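Local coordinates for protein 4-alpha-glucanotransferase (PDB 6M6T) that is an amylomaltase, a 4-alpha-glucanotransferase of the TIM-barrel clan, and binds glycans in two pockets, at residues S15-L20 and W472-E477; I22-R27 and L71-L76; G67-I72 and E189-F194; K197-L202 and K288-L293. All blocks are in the same frame, centred on the assembly; numbering follows the deposited sequence.

Interaction 1: residues S15-L20 and W472-E477; sequences SLPGDL and WRMRKE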
# COMPACT_ATOMS: atom_id res chain seq x y z
N SER A 15 -10.13 5.04 -1.97
CA SER A 15 -11.27 5.49 -1.17
C SER A 15 -11.80 6.87 -1.57
O SER A 15 -12.86 7.28 -1.09
CB SER A 15 -10.91 5.49 0.32
OG SER A 15 -10.15 4.36 0.67
N LEU A 16 -11.08 7.59 -2.43
CA LEU A 16 -11.59 8.84 -3.00
C LEU A 16 -12.96 8.59 -3.62
O LEU A 16 -13.29 7.44 -3.94
CB LEU A 16 -10.62 9.38 -4.05
CG LEU A 16 -9.44 10.27 -3.61
CD1 LEU A 16 -8.70 9.74 -2.37
CD2 LEU A 16 -8.49 10.38 -4.77
N PRO A 17 -13.83 9.59 -3.84
CA PRO A 17 -15.09 9.36 -4.49
C PRO A 17 -14.95 9.62 -5.99
O PRO A 17 -13.92 10.08 -6.42
CB PRO A 17 -16.01 10.40 -3.86
CG PRO A 17 -15.11 11.25 -3.00
CD PRO A 17 -13.71 10.97 -3.46
N GLY A 18 -16.00 9.28 -6.75
CA GLY A 18 -15.99 9.49 -8.21
C GLY A 18 -17.12 8.78 -8.92
O GLY A 18 -18.04 8.30 -8.28
N ASP A 19 -17.07 8.73 -10.24
CA ASP A 19 -18.17 8.08 -10.96
C ASP A 19 -17.65 6.80 -11.61
O ASP A 19 -18.45 6.06 -12.16
CB ASP A 19 -18.73 9.04 -12.02
CG ASP A 19 -19.63 10.13 -11.46
OD1 ASP A 19 -19.10 11.17 -11.05
OD2 ASP A 19 -20.86 9.93 -11.48
N LEU A 20 -16.34 6.57 -11.49
CA LEU A 20 -15.67 5.41 -12.12
C LEU A 20 -15.70 4.18 -11.22
O LEU A 20 -15.12 3.20 -11.65
CB LEU A 20 -14.23 5.78 -12.44
CG LEU A 20 -14.05 6.96 -13.39
CD1 LEU A 20 -12.62 7.05 -13.88
CD2 LEU A 20 -14.99 6.83 -14.56
N TRP A 472 -13.72 0.21 1.07
CA TRP A 472 -14.30 1.45 1.58
C TRP A 472 -14.04 2.60 0.61
O TRP A 472 -12.91 2.82 0.17
CB TRP A 472 -13.75 1.79 2.95
CG TRP A 472 -14.44 2.95 3.54
CD1 TRP A 472 -15.72 2.98 4.03
CD2 TRP A 472 -13.92 4.27 3.72
NE1 TRP A 472 -16.02 4.24 4.50
CE2 TRP A 472 -14.93 5.05 4.32
CE3 TRP A 472 -12.69 4.87 3.41
CZ2 TRP A 472 -14.75 6.39 4.63
CZ3 TRP A 472 -12.52 6.20 3.71
CH2 TRP A 472 -13.54 6.94 4.32
N ARG A 473 -15.09 3.33 0.30
CA ARG A 473 -14.97 4.64 -0.33
C ARG A 473 -15.72 5.65 0.53
O ARG A 473 -16.57 5.30 1.34
CB ARG A 473 -15.50 4.61 -1.78
CG ARG A 473 -14.63 3.77 -2.72
CD ARG A 473 -15.20 3.69 -4.12
NE ARG A 473 -15.07 4.96 -4.83
CZ ARG A 473 -15.95 5.42 -5.72
NH1 ARG A 473 -17.02 4.71 -6.04
NH2 ARG A 473 -15.74 6.59 -6.30
N MET A 474 -15.38 6.91 0.35
CA MET A 474 -15.92 7.98 1.18
C MET A 474 -16.83 8.90 0.36
O MET A 474 -16.43 9.41 -0.69
CB MET A 474 -14.80 8.79 1.80
CG MET A 474 -15.21 10.16 2.29
SD MET A 474 -13.78 11.24 2.09
CE MET A 474 -13.73 11.27 0.30
N ARG A 475 -18.05 9.11 0.86
CA ARG A 475 -18.96 10.05 0.22
C ARG A 475 -18.48 11.48 0.44
O ARG A 475 -18.10 11.85 1.56
CB ARG A 475 -20.36 9.87 0.79
CG ARG A 475 -20.70 8.43 1.09
CD ARG A 475 -22.20 8.21 1.17
NE ARG A 475 -22.81 8.81 2.36
CZ ARG A 475 -22.89 8.19 3.54
NH1 ARG A 475 -22.40 6.97 3.68
NH2 ARG A 475 -23.46 8.81 4.57
N LYS A 476 -18.47 12.27 -0.64
CA LYS A 476 -18.19 13.71 -0.53
C LYS A 476 -19.20 14.39 0.39
O LYS A 476 -18.88 15.40 1.03
CB LYS A 476 -18.21 14.36 -1.92
CG LYS A 476 -17.39 15.65 -2.06
CD LYS A 476 -16.92 15.84 -3.51
CE LYS A 476 -15.72 16.81 -3.63
NZ LYS A 476 -14.53 16.45 -2.81
N GLU A 477 -20.41 13.84 0.45
CA GLU A 477 -21.43 14.30 1.38
C GLU A 477 -20.96 14.26 2.84
O GLU A 477 -21.47 15.01 3.67
CB GLU A 477 -22.67 13.43 1.18
CG GLU A 477 -23.75 13.55 2.24
CD GLU A 477 -24.91 12.61 1.97
OE1 GLU A 477 -24.76 11.73 1.08
OE2 GLU A 477 -25.96 12.75 2.63
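Arg473 gives up the most surface in this contact, closely followed by Ser15 and Pro17. Its side chain runs out extended from the backbone and then bends at chi3 (72°), which turns the guanidinium so that its edge meets the backbone of Leu16 to Gly18. Arg473 NE donates to Leu16 O at 3.2 Å; the carbonyl lies near the guanidinium plane and is approached almost along its C=O axis. Arg473 NH2 reaches on to Gly18 O at 3.5 Å, a weak bond but a fairly straight one, so one planar group spans two carbonyls of the loop. Ser15 takes part through backbone and side chain alike: Met474 N donates to Ser15 O at 2.9 Å, in the carbonyl plane. Both segments are connections of the TIM-barrel fold. Residues 15-20 belong to the loop from strand 6-10 to helix 27-38, and residues 472-477 to the one that leads from helix 448-451 to helix 481-493, so the contact ties a loop near the start of the chain to one near its end. Ser15 CB also packs against the indole, 3.6 Å from Trp472 CE3. Pro17 and Met474 lie side by side and point the same way, with Pro17 CG 3.6 Å from the Met474 methyl CE. Beyond them, Leu16, Pro17 and Lys476 touch helix 27-38, while Trp472 and Met474 lean on Met448.

Interaction 2: residues I22-R27 and L71-L76; sequences IGTFGR and LIDFDL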
# COMPACT_ATOMS: atom_id res chain seq x y z
N ILE A 22 -14.28 3.76 -8.35
CA ILE A 22 -13.06 3.63 -7.56
C ILE A 22 -12.29 4.94 -7.68
O ILE A 22 -12.28 5.56 -8.75
CB ILE A 22 -12.22 2.44 -8.05
CG1 ILE A 22 -11.06 2.18 -7.07
CG2 ILE A 22 -11.73 2.67 -9.47
CD1 ILE A 22 -10.89 0.75 -6.71
N GLY A 23 -11.66 5.37 -6.59
CA GLY A 23 -10.87 6.58 -6.63
C GLY A 23 -9.79 6.52 -7.69
O GLY A 23 -9.32 5.47 -8.10
N THR A 24 -9.39 7.70 -8.15
CA THR A 24 -8.54 7.85 -9.32
C THR A 24 -7.54 8.97 -9.06
O THR A 24 -7.76 9.84 -8.21
CB THR A 24 -9.38 8.25 -10.56
OG1 THR A 24 -9.61 9.68 -10.56
CG2 THR A 24 -10.73 7.53 -10.61
N PHE A 25 -6.50 9.04 -9.89
CA PHE A 25 -5.64 10.21 -9.84
C PHE A 25 -6.30 11.41 -10.51
O PHE A 25 -5.65 12.18 -11.24
CB PHE A 25 -4.30 9.91 -10.52
CG PHE A 25 -3.51 8.79 -9.89
CD1 PHE A 25 -3.53 8.59 -8.52
CD2 PHE A 25 -2.73 7.95 -10.68
CE1 PHE A 25 -2.79 7.57 -7.95
CE2 PHE A 25 -1.99 6.93 -10.11
CZ PHE A 25 -2.01 6.74 -8.75
N GLY A 26 -7.58 11.63 -10.21
CA GLY A 26 -8.39 12.58 -10.94
C GLY A 26 -8.73 13.79 -10.11
O GLY A 26 -8.00 14.13 -9.18
N ARG A 27 -9.85 14.42 -10.43
CA ARG A 27 -10.13 15.72 -9.82
C ARG A 27 -10.26 15.59 -8.31
O ARG A 27 -9.69 16.41 -7.57
CB ARG A 27 -11.38 16.34 -10.44
CG ARG A 27 -11.13 17.80 -10.81
CD ARG A 27 -12.39 18.55 -11.21
NE ARG A 27 -12.45 18.74 -12.65
CZ ARG A 27 -13.49 19.25 -13.31
NH1 ARG A 27 -14.57 19.62 -12.65
NH2 ARG A 27 -13.44 19.38 -14.63
N LEU A 71 -6.50 2.85 -11.11
CA LEU A 71 -6.48 4.20 -10.59
C LEU A 71 -6.30 5.25 -11.68
O LEU A 71 -6.33 6.44 -11.37
CB LEU A 71 -5.36 4.35 -9.54
CG LEU A 71 -5.36 3.29 -8.45
CD1 LEU A 71 -4.45 3.68 -7.29
CD2 LEU A 71 -6.77 3.05 -7.96
N ILE A 72 -6.14 4.84 -12.93
CA ILE A 72 -6.07 5.80 -14.03
C ILE A 72 -7.42 6.49 -14.19
O ILE A 72 -8.49 5.86 -14.09
CB ILE A 72 -5.61 5.11 -15.32
CG1 ILE A 72 -4.09 5.12 -15.37
CG2 ILE A 72 -6.20 5.80 -16.55
CD1 ILE A 72 -3.54 4.36 -16.52
N ASP A 73 -7.39 7.81 -14.40
CA ASP A 73 -8.61 8.59 -14.45
C ASP A 73 -9.05 8.76 -15.90
O ASP A 73 -8.28 9.23 -16.74
CB ASP A 73 -8.43 9.97 -13.81
CG ASP A 73 -9.73 10.76 -13.76
OD1 ASP A 73 -10.73 10.23 -13.21
OD2 ASP A 73 -9.73 11.89 -14.28
N PHE A 74 -10.31 8.40 -16.16
CA PHE A 74 -10.84 8.59 -17.50
C PHE A 74 -11.00 10.07 -17.84
O PHE A 74 -10.82 10.44 -19.01
CB PHE A 74 -12.17 7.86 -17.62
CG PHE A 74 -12.03 6.37 -17.62
CD1 PHE A 74 -10.80 5.77 -17.87
CD2 PHE A 74 -13.13 5.56 -17.38
CE1 PHE A 74 -10.67 4.41 -17.88
CE2 PHE A 74 -13.00 4.18 -17.38
CZ PHE A 74 -11.76 3.60 -17.64
N ASP A 75 -11.31 10.93 -16.86
CA ASP A 75 -11.53 12.34 -17.16
C ASP A 75 -10.23 13.02 -17.58
O ASP A 75 -10.20 13.76 -18.57
CB ASP A 75 -12.14 13.05 -15.95
CG ASP A 75 -13.59 12.64 -15.69
OD1 ASP A 75 -14.35 12.48 -16.68
OD2 ASP A 75 -13.96 12.48 -14.50
N LEU A 76 -9.16 12.81 -16.82
CA LEU A 76 -7.86 13.34 -17.21
C LEU A 76 -7.47 12.87 -18.60
O LEU A 76 -6.80 13.60 -19.35
CB LEU A 76 -6.81 12.92 -16.18
CG LEU A 76 -6.60 13.88 -15.02
CD1 LEU A 76 -5.50 13.35 -14.11
CD2 LEU A 76 -6.26 15.28 -15.52
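One face of the Phe25 ring is covered by Leu71, whose CB stands 4.3 Å from the ring centroid and only 14° off the ring normal, a CH-pi contact; Leu71 CD1 meets the ring tip at CZ, 4.2 Å away. Phe195 packs against the same phenyl edge-to-face, and the indole of Trp199 meets it obliquely. The second flat group, the Asp73 carboxylate, takes a donor from above its plane at each oxygen. Thr24 OG1 donates to Asp73 OD1 at 2.9 Å, and Leu76 N donates to Asp73 OD2 at 2.8 Å. With CG anti to the backbone N (chi1 -176°), Asp73 can thus cap the helix that starts at Phe74 while the same carboxylate grips the facing loop. Thr24 takes the crowded rotamer, OG1 lying between its own N and carbonyl carbon, and this turns the hydroxyl to the acid. The backbones are joined directly as well: Phe25 N donates to Leu71 O at 3.0 Å, nearly along the C=O axis. The backbone angles of Phe25 fit an inverse gamma turn, just ahead of Gly26, the N-cap of helix 27-38. Two helix starts, those of 27-38 and 74-78, are thereby held together, with Ile72 and Phe74 packed on helix 105-122 and Phe25, Ile72 and Leu76 against helix 182-208.

Interaction 3: residues G67-I72 and E189-F194; sequences GNTHLI and EVTQYF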
# COMPACT_ATOMS: atom_id res chain seq x y z
N GLY A 67 2.18 0.20 -11.79
CA GLY A 67 1.04 0.95 -11.29
C GLY A 67 -0.25 0.17 -11.42
O GLY A 67 -0.54 -0.40 -12.48
N ASN A 68 -1.03 0.14 -10.35
CA ASN A 68 -2.38 -0.42 -10.43
C ASN A 68 -3.20 0.36 -11.44
O ASN A 68 -3.52 1.53 -11.24
CB ASN A 68 -3.08 -0.40 -9.07
CG ASN A 68 -4.57 -0.68 -9.17
OD1 ASN A 68 -5.03 -1.32 -10.11
ND2 ASN A 68 -5.32 -0.18 -8.20
N THR A 69 -3.57 -0.29 -12.54
CA THR A 69 -4.19 0.47 -13.60
C THR A 69 -5.61 0.93 -13.28
O THR A 69 -6.13 1.80 -13.98
CB THR A 69 -4.20 -0.34 -14.88
OG1 THR A 69 -4.24 0.55 -15.98
CG2 THR A 69 -5.44 -1.27 -14.91
N HIS A 70 -6.24 0.37 -12.24
CA HIS A 70 -7.58 0.81 -11.89
C HIS A 70 -7.63 2.27 -11.48
O HIS A 70 -8.70 2.88 -11.50
CB HIS A 70 -8.14 -0.06 -10.77
CG HIS A 70 -8.42 -1.47 -11.18
ND1 HIS A 70 -8.88 -2.42 -10.30
CD2 HIS A 70 -8.32 -2.07 -12.39
CE1 HIS A 70 -9.04 -3.57 -10.95
NE2 HIS A 70 -8.70 -3.38 -12.21
N LEU A 71 -6.50 2.85 -11.11
CA LEU A 71 -6.48 4.20 -10.59
C LEU A 71 -6.30 5.25 -11.68
O LEU A 71 -6.33 6.44 -11.37
CB LEU A 71 -5.36 4.35 -9.54
CG LEU A 71 -5.36 3.29 -8.45
CD1 LEU A 71 -4.45 3.68 -7.29
CD2 LEU A 71 -6.77 3.05 -7.96
N ILE A 72 -6.14 4.84 -12.93
CA ILE A 72 -6.07 5.80 -14.03
C ILE A 72 -7.42 6.49 -14.19
O ILE A 72 -8.49 5.86 -14.09
CB ILE A 72 -5.61 5.11 -15.32
CG1 ILE A 72 -4.09 5.12 -15.37
CG2 ILE A 72 -6.20 5.80 -16.55
CD1 ILE A 72 -3.54 4.36 -16.52
N GLU A 189 2.48 -1.45 -21.66
CA GLU A 189 3.46 -0.37 -21.59
C GLU A 189 2.78 0.98 -21.51
O GLU A 189 3.12 1.83 -20.67
CB GLU A 189 4.38 -0.41 -22.81
CG GLU A 189 5.72 -1.03 -22.51
CD GLU A 189 6.30 -1.79 -23.69
OE1 GLU A 189 6.30 -1.27 -24.84
OE2 GLU A 189 6.74 -2.94 -23.44
N VAL A 190 1.80 1.21 -22.39
CA VAL A 190 1.18 2.52 -22.49
C VAL A 190 0.34 2.79 -21.25
O VAL A 190 0.31 3.92 -20.74
CB VAL A 190 0.38 2.62 -23.81
CG1 VAL A 190 -0.50 3.85 -23.83
CG2 VAL A 190 1.33 2.65 -25.02
N THR A 191 -0.35 1.78 -20.73
CA THR A 191 -1.08 2.01 -19.50
C THR A 191 -0.13 2.35 -18.35
O THR A 191 -0.46 3.19 -17.51
CB THR A 191 -1.98 0.82 -19.14
OG1 THR A 191 -1.21 -0.39 -19.10
CG2 THR A 191 -3.10 0.68 -20.16
N GLN A 192 1.06 1.74 -18.32
CA GLN A 192 2.03 2.15 -17.29
C GLN A 192 2.47 3.60 -17.50
O GLN A 192 2.65 4.35 -16.52
CB GLN A 192 3.23 1.20 -17.28
CG GLN A 192 2.99 -0.16 -16.57
CD GLN A 192 2.31 -0.04 -15.20
OE1 GLN A 192 2.88 0.51 -14.25
NE2 GLN A 192 1.10 -0.57 -15.10
N TYR A 193 2.61 4.02 -18.77
CA TYR A 193 2.95 5.41 -19.05
C TYR A 193 1.87 6.36 -18.54
O TYR A 193 2.17 7.41 -17.96
CB TYR A 193 3.16 5.60 -20.56
CG TYR A 193 3.20 7.06 -21.01
CD1 TYR A 193 4.35 7.82 -20.88
CD2 TYR A 193 2.07 7.66 -21.59
CE1 TYR A 193 4.38 9.15 -21.30
CE2 TYR A 193 2.10 8.98 -22.01
CZ TYR A 193 3.26 9.72 -21.86
OH TYR A 193 3.29 11.04 -22.27
N PHE A 194 0.60 5.99 -18.75
CA PHE A 194 -0.52 6.78 -18.24
C PHE A 194 -0.44 6.91 -16.73
O PHE A 194 -0.53 8.02 -16.18
CB PHE A 194 -1.84 6.12 -18.61
CG PHE A 194 -2.19 6.27 -20.03
CD1 PHE A 194 -1.81 7.41 -20.73
CD2 PHE A 194 -2.90 5.28 -20.68
CE1 PHE A 194 -2.13 7.55 -22.05
CE2 PHE A 194 -3.22 5.42 -21.99
CZ PHE A 194 -2.84 6.56 -22.69
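Two hydrogen bonds form the polar half of this contact, and both run between the Gln192 side-chain amide and the backbone of Gly67. Gly67 N donates to Gln192 OE1 at 2.6 Å, and Gln192 NE2 donates back to Gly67 O at 3.1 Å. Each bond is almost straight (175°), and each acceptor is met in its carbonyl plane on a lone pair, so both ends of the amide are used and its flip state is fixed. Gln192 CB starts out away from the loop; a bend at chi2 (-48°) brings the amide back to it. In the apolar half the side chains of Ile72 and Phe194 cross obliquely, the methyl CD1 of Ile72 resting on Phe194 CB, while the Phe194 ring leads off toward Val117. Thr69 OG1 packs 3.9 Å from Thr191 CB, while the Thr191 hydroxyl turns back to His188 O of its own helix. Within the loop, Asn68 OD1 accepts from His70 N, an Asx turn at the start of the short 3-10 segment 69-71. The loop that follows strand 43-45 and precedes helix 74-78 is thus laid against the long helix 182-208, which also packs against helices 105-122, 126-134 and 140-152.

Interaction 4: residues K197-L202 and K288-L293; sequences KQWFEL and KMYDYL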
# COMPACT_ATOMS: atom_id res chain seq x y z
N LYS A 197 2.50 9.23 -15.66
CA LYS A 197 2.22 10.62 -16.02
C LYS A 197 1.21 11.26 -15.05
O LYS A 197 1.48 12.31 -14.45
CB LYS A 197 1.71 10.66 -17.47
CG LYS A 197 1.65 12.03 -18.14
CD LYS A 197 0.29 12.24 -18.82
CE LYS A 197 0.41 13.04 -20.11
NZ LYS A 197 1.22 14.27 -19.90
N GLN A 198 0.07 10.59 -14.84
CA GLN A 198 -0.97 11.11 -13.95
C GLN A 198 -0.50 11.15 -12.50
O GLN A 198 -0.69 12.16 -11.80
CB GLN A 198 -2.24 10.27 -14.09
CG GLN A 198 -2.66 10.17 -15.54
CD GLN A 198 -4.15 10.00 -15.76
OE1 GLN A 198 -4.87 9.49 -14.91
NE2 GLN A 198 -4.61 10.42 -16.94
N TRP A 199 0.14 10.07 -12.03
CA TRP A 199 0.58 10.01 -10.65
C TRP A 199 1.59 11.11 -10.34
O TRP A 199 1.53 11.73 -9.28
CB TRP A 199 1.18 8.65 -10.31
CG TRP A 199 2.02 8.82 -9.08
CD1 TRP A 199 3.37 9.00 -9.02
CD2 TRP A 199 1.53 8.95 -7.76
NE1 TRP A 199 3.75 9.20 -7.71
CE2 TRP A 199 2.64 9.17 -6.92
CE3 TRP A 199 0.26 8.88 -7.19
CZ2 TRP A 199 2.51 9.33 -5.55
CZ3 TRP A 199 0.13 9.02 -5.83
CH2 TRP A 199 1.25 9.25 -5.02
N PHE A 200 2.56 11.33 -11.22
CA PHE A 200 3.55 12.34 -10.91
C PHE A 200 2.97 13.74 -11.04
O PHE A 200 3.39 14.65 -10.32
CB PHE A 200 4.80 12.13 -11.77
CG PHE A 200 5.77 11.12 -11.16
CD1 PHE A 200 6.26 11.30 -9.86
CD2 PHE A 200 6.14 9.97 -11.85
CE1 PHE A 200 7.11 10.39 -9.29
CE2 PHE A 200 6.99 9.06 -11.29
CZ PHE A 200 7.49 9.27 -10.00
N GLU A 201 1.96 13.93 -11.90
CA GLU A 201 1.20 15.18 -11.86
C GLU A 201 0.60 15.40 -10.47
O GLU A 201 0.71 16.50 -9.90
CB GLU A 201 0.10 15.16 -12.92
CG GLU A 201 0.52 15.78 -14.25
CD GLU A 201 -0.45 15.40 -15.36
OE1 GLU A 201 -0.04 15.45 -16.55
OE2 GLU A 201 -1.61 15.03 -15.04
N LEU A 202 -0.06 14.38 -9.92
CA LEU A 202 -0.66 14.51 -8.60
C LEU A 202 0.40 14.76 -7.52
O LEU A 202 0.23 15.63 -6.65
CB LEU A 202 -1.48 13.27 -8.26
CG LEU A 202 -2.14 13.44 -6.89
CD1 LEU A 202 -3.12 14.58 -6.94
CD2 LEU A 202 -2.82 12.17 -6.41
N LYS A 288 11.85 7.82 -5.05
CA LYS A 288 11.38 8.70 -6.11
C LYS A 288 9.86 8.68 -6.26
O LYS A 288 9.26 9.71 -6.59
CB LYS A 288 12.04 8.37 -7.46
CG LYS A 288 11.74 9.45 -8.52
CD LYS A 288 12.13 9.08 -9.96
CE LYS A 288 11.46 10.03 -10.99
NZ LYS A 288 12.42 10.75 -11.88
N MET A 289 9.22 7.54 -6.00
CA MET A 289 7.77 7.48 -6.12
C MET A 289 7.09 8.33 -5.06
O MET A 289 5.97 8.79 -5.26
CB MET A 289 7.29 6.04 -6.03
CG MET A 289 7.15 5.32 -7.38
SD MET A 289 5.84 5.95 -8.48
CE MET A 289 4.37 5.88 -7.43
N TYR A 290 7.76 8.56 -3.94
CA TYR A 290 7.11 9.16 -2.79
C TYR A 290 8.00 10.24 -2.20
O TYR A 290 9.07 10.56 -2.72
CB TYR A 290 6.77 8.08 -1.76
CG TYR A 290 6.03 6.93 -2.39
CD1 TYR A 290 4.80 7.12 -3.02
CD2 TYR A 290 6.56 5.65 -2.38
CE1 TYR A 290 4.11 6.06 -3.60
CE2 TYR A 290 5.88 4.59 -2.97
CZ TYR A 290 4.66 4.80 -3.58
OH TYR A 290 3.99 3.74 -4.14
N ASP A 291 7.51 10.84 -1.12
CA ASP A 291 8.30 11.74 -0.29
C ASP A 291 8.78 11.07 0.99
O ASP A 291 9.86 11.39 1.50
CB ASP A 291 7.48 13.00 0.06
CG ASP A 291 6.83 13.66 -1.17
OD1 ASP A 291 7.56 14.20 -2.04
OD2 ASP A 291 5.57 13.67 -1.26
N TYR A 292 8.00 10.12 1.51
CA TYR A 292 8.37 9.34 2.68
C TYR A 292 7.95 7.91 2.41
O TYR A 292 6.78 7.66 2.12
CB TYR A 292 7.68 9.87 3.95
CG TYR A 292 8.47 10.93 4.68
CD1 TYR A 292 8.49 12.24 4.24
CD2 TYR A 292 9.22 10.61 5.80
CE1 TYR A 292 9.22 13.20 4.89
CE2 TYR A 292 9.96 11.57 6.47
CZ TYR A 292 9.96 12.86 6.01
OH TYR A 292 10.70 13.82 6.67
N LEU A 293 8.88 6.97 2.53
CA LEU A 293 8.60 5.57 2.27
C LEU A 293 8.40 4.82 3.58
O LEU A 293 9.18 4.96 4.52
CB LEU A 293 9.74 4.92 1.48
CG LEU A 293 9.46 3.52 0.92
CD1 LEU A 293 8.60 3.60 -0.35
CD2 LEU A 293 10.78 2.78 0.68
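The Met289 methyl sits at the apolar centre, CE lying over the face of the Trp199 indole, 3.6 Å from the centroid of its five-membered ring. Bends at chi2 and chi3 curl the thioether so that Met289 SD comes obliquely to two rings at once, 4.4 Å from the centroid of the Trp199 five-membered ring and 4.8 Å from that of Phe200: a Met-aromatic contact with each. Phe200 in turn carries Trp199 CD1 over the centre of one face, and Tyr290 has Met289 CB over its own ring. Tyr290 CD1 also touches Trp199 CZ2, their side chains crossing at about a right angle. Farther out the contact turns polar. Trp199 NE1 makes a weak, bent hydrogen bond to Met289 O (3.3 Å), and Lys288 O lies in the plane of the Phe200 ring at its edge, 3.5 Å from CE1. The exposed Lys288 touches the ring with its CE, 4.2 Å from Phe200 CZ. Helix 182-208 here meets the last turn of helix 277-289 and the bend into strand 292-295. Beside them runs the neighbouring parallel barrel strand 212-217, whose Ile213 packs on both Trp199 and Tyr290.

All four contacts are largely buried, though exposed Lys476 and Lys288 fringe interactions 1 and 4. Interaction 1 joins two distant loops and encloses the other three along the chain; it is the one where a guanidinium reads backbone carbonyls. It touches interaction 2 through Leu20 against Phe74. Interactions 2 and 3 share Leu71 and Ile72, but divide the work: Leu71 meets loop 22-27, Ile72 helix 182-208. That helix also carries interaction 4, about two turns farther along, at an aromatic-rich place where sulfur and rings replace the carboxylate cap of interaction 2 and the amide pair of interaction 3. Phe25 packing on Trp199 links interactions 2 and 4.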